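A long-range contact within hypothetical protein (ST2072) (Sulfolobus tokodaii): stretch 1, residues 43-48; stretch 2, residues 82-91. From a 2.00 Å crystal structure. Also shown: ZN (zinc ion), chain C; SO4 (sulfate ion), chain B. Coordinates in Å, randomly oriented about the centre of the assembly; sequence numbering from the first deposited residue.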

# COMPACT_ATOMS: atom_id res chain seq x y z
N HIS A 43 -9.91 8.62 -6.34
CA HIS A 43 -10.93 7.72 -6.89
C HIS A 43 -11.00 6.44 -6.06
O HIS A 43 -10.05 6.12 -5.34
CB HIS A 43 -10.56 7.35 -8.33
CG HIS A 43 -10.53 8.51 -9.26
ND1 HIS A 43 -11.65 9.28 -9.51
CD2 HIS A 43 -9.54 9.02 -10.02
CE1 HIS A 43 -11.34 10.22 -10.40
NE2 HIS A 43 -10.06 10.08 -10.72
N THR A 44 -12.10 5.71 -6.17
CA THR A 44 -12.25 4.48 -5.41
C THR A 44 -12.27 3.25 -6.31
O THR A 44 -12.33 2.13 -5.82
CB THR A 44 -13.56 4.46 -4.58
OG1 THR A 44 -14.68 4.54 -5.47
CG2 THR A 44 -13.61 5.63 -3.61
N THR A 45 -12.24 3.45 -7.62
CA THR A 45 -12.29 2.30 -8.52
C THR A 45 -11.12 2.14 -9.46
O THR A 45 -11.20 1.42 -10.46
CB THR A 45 -13.58 2.27 -9.34
OG1 THR A 45 -13.78 3.54 -9.96
CG2 THR A 45 -14.77 1.92 -8.45
N CYS A 46 -10.03 2.84 -9.18
CA CYS A 46 -8.82 2.68 -9.97
C CYS A 46 -7.71 2.73 -8.91
O CYS A 46 -7.94 3.21 -7.80
CB CYS A 46 -8.68 3.78 -11.06
SG CYS A 46 -8.51 5.48 -10.53
N ALA A 47 -6.53 2.20 -9.22
CA ALA A 47 -5.44 2.19 -8.26
C ALA A 47 -4.10 2.56 -8.89
O ALA A 47 -3.98 2.67 -10.11
CB ALA A 47 -5.34 0.82 -7.61
N ILE A 48 -3.10 2.75 -8.03
CA ILE A 48 -1.75 3.12 -8.46
C ILE A 48 -0.77 2.04 -7.99
O ILE A 48 -0.85 1.58 -6.85
CB ILE A 48 -1.28 4.48 -7.83
CG1 ILE A 48 -2.16 5.65 -8.32
CG2 ILE A 48 0.19 4.75 -8.16
CD1 ILE A 48 -2.07 5.94 -9.82
N ASN A 82 -22.82 -1.58 -10.75
CA ASN A 82 -22.10 -2.81 -11.07
C ASN A 82 -20.57 -2.73 -11.14
O ASN A 82 -19.96 -3.25 -12.08
CB ASN A 82 -22.63 -3.38 -12.39
CG ASN A 82 -22.26 -2.53 -13.58
OD1 ASN A 82 -22.40 -1.30 -13.55
ND2 ASN A 82 -21.79 -3.17 -14.65
N ASN A 83 -19.95 -2.09 -10.16
CA ASN A 83 -18.50 -1.99 -10.16
C ASN A 83 -17.90 -2.39 -8.82
O ASN A 83 -16.84 -1.91 -8.43
CB ASN A 83 -18.06 -0.56 -10.52
CG ASN A 83 -18.58 0.46 -9.54
OD1 ASN A 83 -19.31 0.14 -8.60
ND2 ASN A 83 -18.20 1.73 -9.75
N GLY A 84 -18.59 -3.28 -8.10
CA GLY A 84 -18.11 -3.75 -6.82
C GLY A 84 -16.72 -4.36 -6.90
O GLY A 84 -15.90 -4.22 -5.98
N HIS A 85 -16.45 -5.05 -8.00
CA HIS A 85 -15.15 -5.68 -8.19
C HIS A 85 -14.05 -4.62 -8.25
O HIS A 85 -12.96 -4.83 -7.73
CB HIS A 85 -15.12 -6.48 -9.49
CG HIS A 85 -15.03 -5.62 -10.71
ND1 HIS A 85 -16.10 -4.88 -11.17
CD2 HIS A 85 -13.98 -5.30 -11.50
CE1 HIS A 85 -15.71 -4.13 -12.19
NE2 HIS A 85 -14.43 -4.37 -12.41
N ALA A 86 -14.34 -3.50 -8.90
CA ALA A 86 -13.35 -2.43 -9.03
C ALA A 86 -13.03 -1.82 -7.67
O ALA A 86 -11.88 -1.48 -7.39
CB ALA A 86 -13.87 -1.35 -9.98
N HIS A 87 -14.06 -1.68 -6.84
CA HIS A 87 -13.91 -1.13 -5.49
C HIS A 87 -13.03 -2.04 -4.64
O HIS A 87 -12.09 -1.59 -3.98
CB HIS A 87 -15.28 -0.98 -4.82
CG HIS A 87 -16.05 0.22 -5.27
ND1 HIS A 87 -15.72 1.50 -4.88
CD2 HIS A 87 -17.15 0.34 -6.05
CE1 HIS A 87 -16.59 2.35 -5.40
NE2 HIS A 87 -17.46 1.67 -6.11
N VAL A 88 -13.35 -3.33 -4.68
CA VAL A 88 -12.62 -4.31 -3.90
C VAL A 88 -11.15 -4.45 -4.28
O VAL A 88 -10.26 -4.36 -3.42
CB VAL A 88 -13.30 -5.70 -4.01
CG1 VAL A 88 -12.41 -6.78 -3.38
CG2 VAL A 88 -14.66 -5.66 -3.33
N ILE A 89 -10.87 -4.67 -5.56
CA ILE A 89 -9.47 -4.83 -5.95
C ILE A 89 -8.68 -3.53 -5.75
O ILE A 89 -7.51 -3.57 -5.35
CB ILE A 89 -9.35 -5.33 -7.42
CG1 ILE A 89 -7.90 -5.75 -7.70
CG2 ILE A 89 -9.84 -4.26 -8.39
CD1 ILE A 89 -7.42 -6.90 -6.83
N SER A 90 -9.31 -2.39 -6.01
CA SER A 90 -8.65 -1.09 -5.82
C SER A 90 -8.32 -0.83 -4.34
O SER A 90 -7.31 -0.20 -4.03
CB SER A 90 -9.54 0.06 -6.33
OG SER A 90 -9.61 0.08 -7.76
N ALA A 91 -9.19 -1.27 -3.44
CA ALA A 91 -8.97 -1.06 -2.01
C ALA A 91 -7.77 -1.89 -1.56
O ALA A 91 -6.94 -1.43 -0.78
CB ALA A 91 -10.20 -1.46 -1.21
ZN ZN C . -19.63 1.89 -6.98
S SO4 B . -14.64 6.93 -8.24
O1 SO4 B . -14.44 8.31 -8.72
O2 SO4 B . -13.52 6.09 -8.65
O3 SO4 B . -15.88 6.41 -8.83
O4 SO4 B . -14.73 6.93 -6.76
O HOH W 1 -20.19 3.84 -6.36

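Two segments of a chain can pack closely without a hydrogen bond between them, their polar groups often bonding to other partners. The contact between residues 43-48 and 82-91 is a compact example. A loop that leads into a strand at Cys46 lies against the first turns of a helix that begins at Gly84, and the two bury 312 Å² between them. The backbones come near at two points: the CA atoms of Thr45 and His87 are 4.9 Å apart, and those of Ala47 and Ser90 5.2 Å.

Along the helix segment, the first residue to touch is Asn83, at the N-cap position. Its side chain makes no capping bond. Asn83 OD1 binds the zinc ion at 2.4 Å, and Asn83 ND2 lies 3.7 Å from Thr45 CG2. The backbone carbonyl of Asn83 nevertheless serves the first turn, with His87 N donating to Asn83 O at 3.2 Å. Gly84 and His85 make no contact with the loop.

Ala86 directs its CB toward the loop, where it lies 3.7 Å from Thr45 CB. One turn after Asn83, His87 supplies the second zinc ligand from this segment, NE2 at 2.3 Å from the ion. A water and an atom from elsewhere in the structure also bind the metal. The imidazole is held at NE2 by the metal and at ND1 by a hydrogen bond elsewhere in the structure, and one face receives Thr45: CG2 sits 3.5 Å from the centroid of the His87 ring and only 7° off the ring normal, a CH-pi contact in which a weakly polarised methyl meets the pi cloud. The same threonine thus uses its methyl on the ring and its hydroxyl on the sulfate, with Thr45 OG1 donating to SO4 O2 at 2.9 Å.

That sulfate, probably from the crystallisation liquor, accepts hydrogen bonds from several of the loop's donors. Thr44 N and Thr45 N donate to SO4 O2 at 2.9 and 3.1 Å, and His43 ND1 to SO4 O1 at 3.1 Å.

Val88 points away, and Ile89 makes no contact. Ser90 then returns to the interface, its CB 3.5 Å from Thr44 O. Ser90 OG approaches Cys46 N to 3.1 Å, yet the angle is too poor for a hydrogen bond. The hydroxyl proton is committed within the helix, where Ser90 OG donates to Ala86 O at 2.8 Å, the carbonyl that also accepts from Ser90 N at 3.1 Å. Proximity here reflects packing; the hydrogen bonds and metal bonds of these residues run within the helix, to the zinc, to the sulfate and to partners elsewhere in the structure.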